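Local coordinates for uncharacterized protein Atu1872 (PDB 2QNT) that is of unknown function but belongs to the glyoxalase/bleomycin resistance protein/dioxygenase family, so it may bind a small ligand or metal in a cleft of its beta sheets, at residues P12-R17 with T46-H51; D84-F89 with H100-Q105; P94-I99 with F112-P117. All blocks are in the same frame, centred on the assembly; numbering follows the deposited sequence.

Contact 1 (P12-R17 with T46-H51); sequences PIPFVR and TGFAIH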
loop_
_atom_site.group_PDB
_atom_site.type_symbol
_atom_site.label_atom_id
_atom_site.label_comp_id
_atom_site.label_asym_id
_atom_site.label_seq_id
_atom_site.Cartn_x
_atom_site.Cartn_y
_atom_site.Cartn_z
ATOM N N PRO A 12 3.325 -2.460 -0.890
ATOM C CA PRO A 12 2.441 -2.421 0.251
ATOM C C PRO A 12 2.046 -3.850 0.558
ATOM O O PRO A 12 1.936 -4.677 -0.341
ATOM C CB PRO A 12 1.219 -1.684 -0.273
ATOM C CG PRO A 12 1.148 -2.046 -1.687
ATOM C CD PRO A 12 2.571 -2.309 -2.155
ATOM N N ILE A 13 1.755 -4.122 1.831
ATOM C CA ILE A 13 1.382 -5.457 2.263
ATOM C C ILE A 13 0.167 -5.330 3.183
ATOM O O ILE A 13 0.290 -5.325 4.395
ATOM C CB ILE A 13 2.527 -6.205 2.951
ATOM C CG1 ILE A 13 3.812 -6.143 2.129
ATOM C CG2 ILE A 13 2.093 -7.657 3.193
ATOM C CD1 ILE A 13 5.058 -6.721 2.831
ATOM N N PRO A 14 -1.046 -5.194 2.605
ATOM C CA PRO A 14 -2.261 -5.268 3.410
ATOM C C PRO A 14 -2.350 -6.599 4.126
ATOM O O PRO A 14 -2.003 -7.652 3.565
ATOM C CB PRO A 14 -3.391 -5.101 2.399
ATOM C CG PRO A 14 -2.738 -4.649 1.146
ATOM C CD PRO A 14 -1.327 -5.004 1.170
ATOM N N PHE A 15 -2.866 -6.550 5.350
ATOM C CA PHE A 15 -3.082 -7.757 6.147
ATOM C C PHE A 15 -4.429 -8.359 5.793
ATOM O O PHE A 15 -5.406 -7.659 5.570
ATOM C CB PHE A 15 -3.118 -7.428 7.619
ATOM C CG PHE A 15 -1.811 -6.915 8.215
ATOM C CD1 PHE A 15 -0.674 -6.693 7.446
ATOM C CD2 PHE A 15 -1.773 -6.561 9.548
ATOM C CE1 PHE A 15 0.499 -6.173 8.024
ATOM C CE2 PHE A 15 -0.585 -6.033 10.111
ATOM C CZ PHE A 15 0.514 -5.847 9.341
ATOM N N VAL A 16 -4.467 -9.680 5.706
ATOM C CA VAL A 16 -5.694 -10.412 5.344
ATOM C C VAL A 16 -5.954 -11.541 6.321
ATOM O O VAL A 16 -5.028 -12.115 6.889
ATOM C CB VAL A 16 -5.657 -10.922 3.869
ATOM C CG1 VAL A 16 -5.392 -9.740 2.923
ATOM C CG2 VAL A 16 -4.616 -12.034 3.661
ATOM N N ARG A 17 -7.227 -11.863 6.536
ATOM C CA ARG A 17 -7.599 -12.923 7.483
ATOM C C ARG A 17 -7.365 -14.322 6.911
ATOM O O ARG A 17 -7.002 -15.246 7.654
ATOM C CB ARG A 17 -9.060 -12.758 7.911
ATOM C CG ARG A 17 -9.506 -13.535 9.099
ATOM C CD ARG A 17 -10.981 -13.228 9.416
ATOM N NE ARG A 17 -11.126 -12.038 10.264
ATOM C CZ ARG A 17 -12.269 -11.375 10.457
ATOM N NH1 ARG A 17 -13.390 -11.760 9.861
ATOM N NH2 ARG A 17 -12.290 -10.307 11.250
ATOM N N THR A 46 3.242 -6.452 -10.778
ATOM C CA THR A 46 2.952 -5.048 -10.740
ATOM C C THR A 46 3.025 -4.459 -9.331
ATOM O O THR A 46 2.611 -3.346 -9.118
ATOM C CB THR A 46 1.663 -4.638 -11.545
ATOM O OG1 THR A 46 0.462 -4.986 -10.847
ATOM C CG2 THR A 46 1.654 -5.285 -12.943
ATOM N N GLY A 47 3.641 -5.176 -8.408
ATOM C CA GLY A 47 4.066 -4.626 -7.124
ATOM C C GLY A 47 3.054 -4.674 -5.995
ATOM O O GLY A 47 3.138 -3.863 -5.087
ATOM N N PHE A 48 2.052 -5.513 -6.111
ATOM C CA PHE A 48 1.082 -5.672 -5.051
ATOM C C PHE A 48 1.415 -6.957 -4.287
ATOM O O PHE A 48 2.005 -7.885 -4.829
ATOM C CB PHE A 48 -0.317 -5.775 -5.666
ATOM C CG PHE A 48 -1.435 -5.767 -4.670
ATOM C CD1 PHE A 48 -2.252 -6.891 -4.502
ATOM C CD2 PHE A 48 -1.635 -4.689 -3.828
ATOM C CE1 PHE A 48 -3.261 -6.913 -3.582
ATOM C CE2 PHE A 48 -2.642 -4.712 -2.890
ATOM C CZ PHE A 48 -3.456 -5.838 -2.758
ATOM N N ALA A 49 1.062 -6.973 -3.007
ATOM C CA ALA A 49 1.298 -8.137 -2.162
ATOM C C ALA A 49 0.272 -8.197 -1.055
ATOM O O ALA A 49 -0.359 -7.202 -0.777
ATOM C CB ALA A 49 2.689 -8.098 -1.562
ATOM N N ILE A 50 0.074 -9.393 -0.489
ATOM C CA ILE A 50 -0.849 -9.594 0.639
ATOM C C ILE A 50 -0.184 -10.547 1.615
ATOM O O ILE A 50 0.609 -11.402 1.215
ATOM C CB ILE A 50 -2.212 -10.183 0.180
ATOM C CG1 ILE A 50 -2.010 -11.449 -0.665
ATOM C CG2 ILE A 50 -3.041 -9.163 -0.590
ATOM C CD1 ILE A 50 -3.309 -12.191 -1.128
ATOM N N HIS A 51 -0.534 -10.434 2.898
ATOM C CA HIS A 51 0.024 -11.334 3.904
ATOM C C HIS A 51 -1.031 -11.683 4.929
ATOM O O HIS A 51 -1.787 -10.814 5.355
ATOM C CB HIS A 51 1.202 -10.664 4.644
ATOM C CG HIS A 51 2.204 -11.586 5.301
ATOM N ND1 HIS A 51 1.906 -12.483 6.314
ATOM C CD2 HIS A 51 3.540 -11.695 5.094
ATOM C CE1 HIS A 51 3.025 -13.094 6.701
ATOM N NE2 HIS A 51 4.027 -12.652 5.957
#
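Phe15 and His51 form a parallel beta bridge, with their side chains on the same face of the sheet. Their strands are the first and last along the chain of a four-stranded mixed sheet, where they lie side by side and parallel, as in the glyoxalase fold.

Two main-chain hydrogen bonds frame Phe15. His51 N donates to Pro14 O (3.2 Å), and Val16 N donates to His51 O (2.9 Å). Phe15 CA adds a CA-H...O contact to the same His51 O at 3.4 Å. Further back, Pro14 has no N-H to offer, and its CD lies 3.1 Å from Ala49 O.

The apolar contacts fall on both faces. Ile13 CG2 stands anti to the backbone N, which brings it 3.5 Å from His51 CB. The two side chains lie alongside each other. On the other face Pro14 CG touches Phe48 CE2 at 4.0 Å, and Val16 CG1 lies near Ile50 CB.

Helix 53-61 packs on Ile13, Phe15 and His51, while helix 19-29 packs on Val16 and Ile50. Beyond Pro12, Ile13 and Pro14 the sheet continues antiparallel into a strand of the second subunit.

Contact 2 (D84-F89 with H100-Q105); sequences DVDAAF and HPLERQ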
loop_
_atom_site.group_PDB
_atom_site.type_symbol
_atom_site.label_atom_id
_atom_site.label_comp_id
_atom_site.label_asym_id
_atom_site.label_seq_id
_atom_site.Cartn_x
_atom_site.Cartn_y
_atom_site.Cartn_z
ATOM N N ASP A 84 -9.161 -1.500 -19.993
ATOM C CA ASP A 84 -10.549 -1.470 -20.390
ATOM C C ASP A 84 -11.422 -1.489 -19.132
ATOM O O ASP A 84 -11.898 -2.540 -18.683
ATOM C CB ASP A 84 -10.877 -2.667 -21.285
ATOM C CG ASP A 84 -12.286 -2.601 -21.854
ATOM O OD1 ASP A 84 -13.101 -1.771 -21.405
ATOM O OD2 ASP A 84 -12.574 -3.397 -22.785
ATOM N N VAL A 85 -11.609 -0.306 -18.562
ATOM C CA VAL A 85 -12.301 -0.180 -17.300
ATOM C C VAL A 85 -13.751 -0.648 -17.410
ATOM O O VAL A 85 -14.296 -1.156 -16.447
ATOM C CB VAL A 85 -12.204 1.253 -16.714
ATOM C CG1 VAL A 85 -13.136 2.225 -17.408
ATOM C CG2 VAL A 85 -12.458 1.218 -15.192
ATOM N N ASP A 86 -14.363 -0.513 -18.578
ATOM C CA ASP A 86 -15.726 -1.020 -18.761
ATOM C C ASP A 86 -15.806 -2.539 -18.651
ATOM O O ASP A 86 -16.717 -3.055 -18.018
ATOM C CB ASP A 86 -16.284 -0.569 -20.101
ATOM C CG ASP A 86 -16.392 0.929 -20.178
ATOM O OD1 ASP A 86 -17.227 1.485 -19.464
ATOM O OD2 ASP A 86 -15.629 1.553 -20.947
ATOM N N ALA A 87 -14.870 -3.232 -19.288
ATOM C CA ALA A 87 -14.803 -4.692 -19.198
ATOM C C ALA A 87 -14.490 -5.103 -17.768
ATOM O O ALA A 87 -15.095 -6.050 -17.259
ATOM C CB ALA A 87 -13.761 -5.274 -20.167
ATOM N N ALA A 88 -13.548 -4.415 -17.115
ATOM C CA ALA A 88 -13.204 -4.726 -15.735
ATOM C C ALA A 88 -14.433 -4.598 -14.850
ATOM O O ALA A 88 -14.652 -5.425 -13.962
ATOM C CB ALA A 88 -12.065 -3.802 -15.190
ATOM N N PHE A 89 -15.193 -3.516 -15.027
ATOM C CA PHE A 89 -16.373 -3.302 -14.194
ATOM C C PHE A 89 -17.402 -4.421 -14.400
ATOM O O PHE A 89 -17.967 -4.964 -13.434
ATOM C CB PHE A 89 -16.989 -1.942 -14.522
ATOM C CG PHE A 89 -18.171 -1.598 -13.679
ATOM C CD1 PHE A 89 -18.019 -1.335 -12.329
ATOM C CD2 PHE A 89 -19.426 -1.486 -14.230
ATOM C CE1 PHE A 89 -19.113 -1.031 -11.539
ATOM C CE2 PHE A 89 -20.516 -1.147 -13.441
ATOM C CZ PHE A 89 -20.359 -0.955 -12.097
ATOM N N HIS A 100 -19.076 2.528 -5.002
ATOM C CA HIS A 100 -19.857 3.237 -6.008
ATOM C C HIS A 100 -19.511 2.603 -7.361
ATOM O O HIS A 100 -18.453 1.953 -7.517
ATOM C CB HIS A 100 -19.576 4.761 -6.012
ATOM C CG HIS A 100 -18.169 5.147 -6.359
ATOM N ND1 HIS A 100 -17.676 5.118 -7.654
ATOM C CD2 HIS A 100 -17.162 5.603 -5.579
ATOM C CE1 HIS A 100 -16.406 5.515 -7.637
ATOM N NE2 HIS A 100 -16.076 5.801 -6.388
ATOM N N PRO A 101 -20.394 2.815 -8.353
ATOM C CA PRO A 101 -20.185 2.247 -9.691
ATOM C C PRO A 101 -19.194 3.047 -10.504
ATOM O O PRO A 101 -18.593 4.007 -10.022
ATOM C CB PRO A 101 -21.592 2.227 -10.298
ATOM C CG PRO A 101 -22.334 3.246 -9.580
ATOM C CD PRO A 101 -21.700 3.473 -8.231
ATOM N N LEU A 102 -19.038 2.660 -11.757
ATOM C CA LEU A 102 -18.091 3.281 -12.636
ATOM C C LEU A 102 -18.571 4.680 -12.970
ATOM O O LEU A 102 -19.601 4.836 -13.651
ATOM C CB LEU A 102 -17.915 2.365 -13.873
ATOM C CG LEU A 102 -16.935 2.794 -14.958
ATOM C CD1 LEU A 102 -15.572 3.060 -14.417
ATOM C CD2 LEU A 102 -16.905 1.671 -15.985
ATOM N N GLU A 103 -17.843 5.688 -12.495
ATOM C CA GLU A 103 -18.267 7.116 -12.514
ATOM C C GLU A 103 -17.105 8.003 -12.862
ATOM O O GLU A 103 -16.023 7.814 -12.346
ATOM C CB GLU A 103 -18.755 7.529 -11.091
ATOM C CG GLU A 103 -20.039 6.810 -10.684
ATOM C CD GLU A 103 -20.547 7.101 -9.256
ATOM O OE1 GLU A 103 -19.850 7.704 -8.428
ATOM O OE2 GLU A 103 -21.706 6.734 -8.969
ATOM N N ARG A 104 -17.323 8.983 -13.713
ATOM C CA ARG A 104 -16.355 9.993 -14.000
ATOM C C ARG A 104 -16.098 10.825 -12.745
ATOM O O ARG A 104 -17.004 11.393 -12.138
ATOM C CB ARG A 104 -16.816 10.848 -15.169
ATOM C CG ARG A 104 -15.716 11.770 -15.686
ATOM C CD ARG A 104 -16.085 12.506 -16.955
ATOM N NE ARG A 104 -16.567 11.624 -18.018
ATOM C CZ ARG A 104 -15.810 10.853 -18.808
ATOM N NH1 ARG A 104 -14.488 10.825 -18.688
ATOM N NH2 ARG A 104 -16.395 10.102 -19.741
ATOM N N GLN A 105 -14.829 10.916 -12.393
ATOM C CA GLN A 105 -14.393 11.699 -11.233
ATOM C C GLN A 105 -14.225 13.173 -11.594
ATOM O O GLN A 105 -14.277 13.547 -12.765
ATOM C CB GLN A 105 -13.088 11.122 -10.672
ATOM C CG GLN A 105 -13.200 9.669 -10.278
ATOM C CD GLN A 105 -14.201 9.467 -9.177
ATOM O OE1 GLN A 105 -13.941 9.864 -8.045
ATOM N NE2 GLN A 105 -15.360 8.862 -9.490
#
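The shortest polar bond here runs from His100 ND1 to Pro101 O at 2.8 Å, within the turn whose Pro101 and Leu102 meet Phe89. It lies in the carbonyl plane, on a lone pair, and the acceptor is close to the imidazole plane. Helix 85-92 packs here against the second mixed sheet of a glyoxalase-like domain. It meets the corner at Pro101 and Leu102 in strand 98-104, outermost in this chain's sheet.

Leu102 makes most of the contact. Phe89 CG stands anti to the backbone N (chi1 -177°), which carries the ring toward segment 100-105. There Leu102 CB covers it, over the ring centre, 4.0 Å from the centroid and 12° off the normal, a CH-pi contact. Leu102 N lies over a face of the same ring, 3.7 Å from CE1. Pro101 CB touches CZ of Phe89.

Val85 and Leu102 meet tip to tip, with Val85 CG2 3.7 Å from Leu102 CD1. Asp84 is the N-cap of the helix: Ala87 N donates to Asp84 OD1 from above the carboxylate plane. Phe89 also meets the Phe112 ring edge-to-face.

At the solvent side, Asp86 crosses Leu102 at about a right angle. Asp86 OD1 forms a salt bridge with Arg110 NH2, and the same oxygen rests 3.5 Å from Leu102 CD2.

Contact 3 (P94-I99 with F112-P117); sequences PHVELI and FRFYDP
In both Ile99 and Tyr115 the first torsion (chi1 -65° and -63°) sets CG1 and CG, respectively, anti to the carbonyl carbon. The side chains cross at about a right angle. Ile99 CG1 lies over one face of the tyrosine ring, offset toward the rim, 3.6 Å from CZ, a CH-pi contact 25° off the ring normal.

Glu97 CG is anti to its backbone N, and the extended chain runs past the same ring, with CD 3.7 Å from Tyr115 CD2.

The backbones pair as the open end of a beta hairpin. Leu98 and Phe114 are an antiparallel non-hydrogen-bonded pair. Tyr115 N donates to Glu97 O (3.1 Å) on one side of that pair, and Ile99 N donates to Arg113 O (2.8 Å) on the other. One water prolongs the pairing by accepting from Glu97 N (2.9 Å) and donating to Tyr115 O (2.7 Å).

On the face of Phe112 and Phe114, Val96 CG2 packs on Phe114 CB at 3.7 Å. Leu98 CD2 approaches Phe112 CD1. Helix 85-92 packs on Leu98 and Phe112, and Phe25 of helix 19-29 on Val96.

Arg113 points to the other face. Its NE forms a salt bridge with Glu123, NH1 is hydrogen-bonded to His100 NE2 and Gln105 OE1, and NH2 to O8 of EPE, probably from the crystallisation liquor. Tyr115 OH is hydrogen-bonded to Trp61 of the second subunit. The Phe112/Phe114 face is thus apolar. The other mixes Ile99 and the tyrosine ring with polar groups held by hydrogen bonds and a salt bridge, consistent with a ligand pocket near the dimer interface.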
loop_
_atom_site.group_PDB
_atom_site.type_symbol
_atom_site.label_atom_id
_atom_site.label_comp_id
_atom_site.label_asym_id
_atom_site.label_seq_id
_atom_site.Cartn_x
_atom_site.Cartn_y
_atom_site.Cartn_z
ATOM N N PRO A 94 -20.268 -7.527 -10.123
ATOM C CA PRO A 94 -21.228 -8.442 -9.469
ATOM C C PRO A 94 -20.685 -9.236 -8.279
ATOM O O PRO A 94 -21.473 -9.801 -7.497
ATOM C CB PRO A 94 -21.612 -9.404 -10.600
ATOM C CG PRO A 94 -21.236 -8.665 -11.848
ATOM C CD PRO A 94 -20.059 -7.856 -11.539
ATOM N N HIS A 95 -19.366 -9.310 -8.147
ATOM C CA HIS A 95 -18.737 -10.180 -7.149
ATOM C C HIS A 95 -18.146 -9.469 -5.963
ATOM O O HIS A 95 -17.432 -10.066 -5.148
ATOM C CB HIS A 95 -17.668 -10.984 -7.850
ATOM C CG HIS A 95 -18.161 -11.607 -9.113
ATOM N ND1 HIS A 95 -19.198 -12.515 -9.129
ATOM C CD2 HIS A 95 -17.799 -11.424 -10.401
ATOM C CE1 HIS A 95 -19.448 -12.867 -10.378
ATOM N NE2 HIS A 95 -18.609 -12.224 -11.168
ATOM N N VAL A 96 -18.367 -8.163 -5.889
ATOM C CA VAL A 96 -17.773 -7.368 -4.840
ATOM C C VAL A 96 -18.846 -6.482 -4.259
ATOM O O VAL A 96 -19.871 -6.243 -4.873
ATOM C CB VAL A 96 -16.589 -6.496 -5.368
ATOM C CG1 VAL A 96 -15.509 -7.388 -6.006
ATOM C CG2 VAL A 96 -17.068 -5.446 -6.327
ATOM N N GLU A 97 -18.607 -6.020 -3.045
ATOM C CA GLU A 97 -19.374 -4.953 -2.470
ATOM C C GLU A 97 -18.830 -3.617 -3.002
ATOM O O GLU A 97 -17.752 -3.172 -2.599
ATOM C CB GLU A 97 -19.274 -5.029 -0.956
ATOM C CG GLU A 97 -20.127 -3.993 -0.301
ATOM C CD GLU A 97 -20.051 -4.011 1.188
ATOM O OE1 GLU A 97 -19.472 -4.973 1.759
ATOM O OE2 GLU A 97 -20.559 -3.039 1.785
ATOM N N LEU A 98 -19.570 -2.982 -3.902
ATOM C CA LEU A 98 -19.195 -1.682 -4.423
ATOM C C LEU A 98 -19.342 -0.604 -3.367
ATOM O O LEU A 98 -20.279 -0.593 -2.581
ATOM C CB LEU A 98 -20.051 -1.263 -5.643
ATOM C CG LEU A 98 -19.876 -2.071 -6.923
ATOM C CD1 LEU A 98 -20.970 -1.696 -7.967
ATOM C CD2 LEU A 98 -18.519 -1.897 -7.519
ATOM N N ILE A 99 -18.431 0.354 -3.405
ATOM C CA ILE A 99 -18.598 1.649 -2.778
ATOM C C ILE A 99 -19.410 2.538 -3.706
ATOM O O ILE A 99 -20.353 3.169 -3.273
ATOM C CB ILE A 99 -17.228 2.253 -2.400
ATOM C CG1 ILE A 99 -16.540 1.393 -1.305
ATOM C CG2 ILE A 99 -17.418 3.695 -1.959
ATOM C CD1 ILE A 99 -15.080 1.718 -1.104
ATOM N N PHE A 112 -14.139 2.983 -10.617
ATOM C CA PHE A 112 -15.061 2.429 -9.633
ATOM C C PHE A 112 -14.289 2.025 -8.402
ATOM O O PHE A 112 -13.085 1.841 -8.448
ATOM C CB PHE A 112 -15.922 1.285 -10.202
ATOM C CG PHE A 112 -15.191 0.036 -10.643
ATOM C CD1 PHE A 112 -15.325 -1.151 -9.922
ATOM C CD2 PHE A 112 -14.503 0.000 -11.831
ATOM C CE1 PHE A 112 -14.743 -2.332 -10.367
ATOM C CE2 PHE A 112 -13.929 -1.192 -12.275
ATOM C CZ PHE A 112 -14.046 -2.339 -11.526
ATOM N N ARG A 113 -14.989 1.926 -7.272
ATOM C CA ARG A 113 -14.340 1.659 -5.983
ATOM C C ARG A 113 -15.170 0.624 -5.229
ATOM O O ARG A 113 -16.402 0.574 -5.363
ATOM C CB ARG A 113 -14.188 2.932 -5.178
ATOM C CG ARG A 113 -13.334 3.988 -5.882
ATOM C CD ARG A 113 -12.987 5.165 -4.990
ATOM N NE ARG A 113 -12.164 6.183 -5.661
ATOM C CZ ARG A 113 -12.627 7.324 -6.155
ATOM N NH1 ARG A 113 -13.922 7.640 -6.118
ATOM N NH2 ARG A 113 -11.807 8.216 -6.696
ATOM N N PHE A 114 -14.493 -0.228 -4.462
ATOM C CA PHE A 114 -15.115 -1.385 -3.854
ATOM C C PHE A 114 -14.243 -1.917 -2.758
ATOM O O PHE A 114 -13.116 -1.481 -2.572
ATOM C CB PHE A 114 -15.403 -2.469 -4.895
ATOM C CG PHE A 114 -14.204 -2.904 -5.684
ATOM C CD1 PHE A 114 -13.482 -4.031 -5.318
ATOM C CD2 PHE A 114 -13.815 -2.229 -6.817
ATOM C CE1 PHE A 114 -12.394 -4.436 -6.041
ATOM C CE2 PHE A 114 -12.711 -2.650 -7.542
ATOM C CZ PHE A 114 -12.012 -3.766 -7.139
ATOM N N TYR A 115 -14.750 -2.903 -2.040
ATOM C CA TYR A 115 -14.006 -3.529 -0.951
ATOM C C TYR A 115 -13.427 -4.867 -1.367
ATOM O O TYR A 115 -14.061 -5.616 -2.121
ATOM C CB TYR A 115 -14.919 -3.788 0.241
ATOM C CG TYR A 115 -15.483 -2.536 0.848
ATOM C CD1 TYR A 115 -14.678 -1.636 1.530
ATOM C CD2 TYR A 115 -16.816 -2.215 0.685
ATOM C CE1 TYR A 115 -15.214 -0.468 2.084
ATOM C CE2 TYR A 115 -17.350 -1.064 1.212
ATOM C CZ TYR A 115 -16.542 -0.191 1.914
ATOM O OH TYR A 115 -17.075 0.967 2.447
ATOM N N ASP A 116 -12.243 -5.176 -0.862
ATOM C CA ASP A 116 -11.727 -6.546 -0.927
ATOM C C ASP A 116 -12.362 -7.400 0.167
ATOM O O ASP A 116 -13.161 -6.896 0.950
ATOM C CB ASP A 116 -10.202 -6.558 -1.005
ATOM C CG ASP A 116 -9.509 -6.564 0.308
ATOM O OD1 ASP A 116 -10.144 -6.408 1.377
ATOM O OD2 ASP A 116 -8.262 -6.776 0.313
ATOM N N PRO A 117 -12.082 -8.708 0.190
ATOM C CA PRO A 117 -12.712 -9.575 1.168
ATOM C C PRO A 117 -12.483 -9.178 2.629
ATOM O O PRO A 117 -13.267 -9.582 3.487
ATOM C CB PRO A 117 -12.091 -10.942 0.865
ATOM C CG PRO A 117 -11.841 -10.865 -0.621
ATOM C CD PRO A 117 -11.302 -9.474 -0.804
HETATM O O HOH W 1 -16.258 -7.132 -1.661
#

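From the N terminus, contact 1 comes first. It joins 12-17 to 46-51 and closes a loop through helix 19-29 and strands 34-37 and 41-44, bringing the last strand of the first sheet beside the first. Contact 1 closes before contacts 2 and 3 open, and these two belong to the second sheet. They cross: 84-89 opens, 94-99 opens, 100-105 closes contact 2, and 112-117 closes contact 3. Contact 2 ties helix 85-92 to strand 98-104, and contact 3 ties that strand to its hairpin partner. These two touch through Arg113 and Phe112. Contact 1 lies apart, its centre about 17 Å from that of contact 3. All three reach the second subunit.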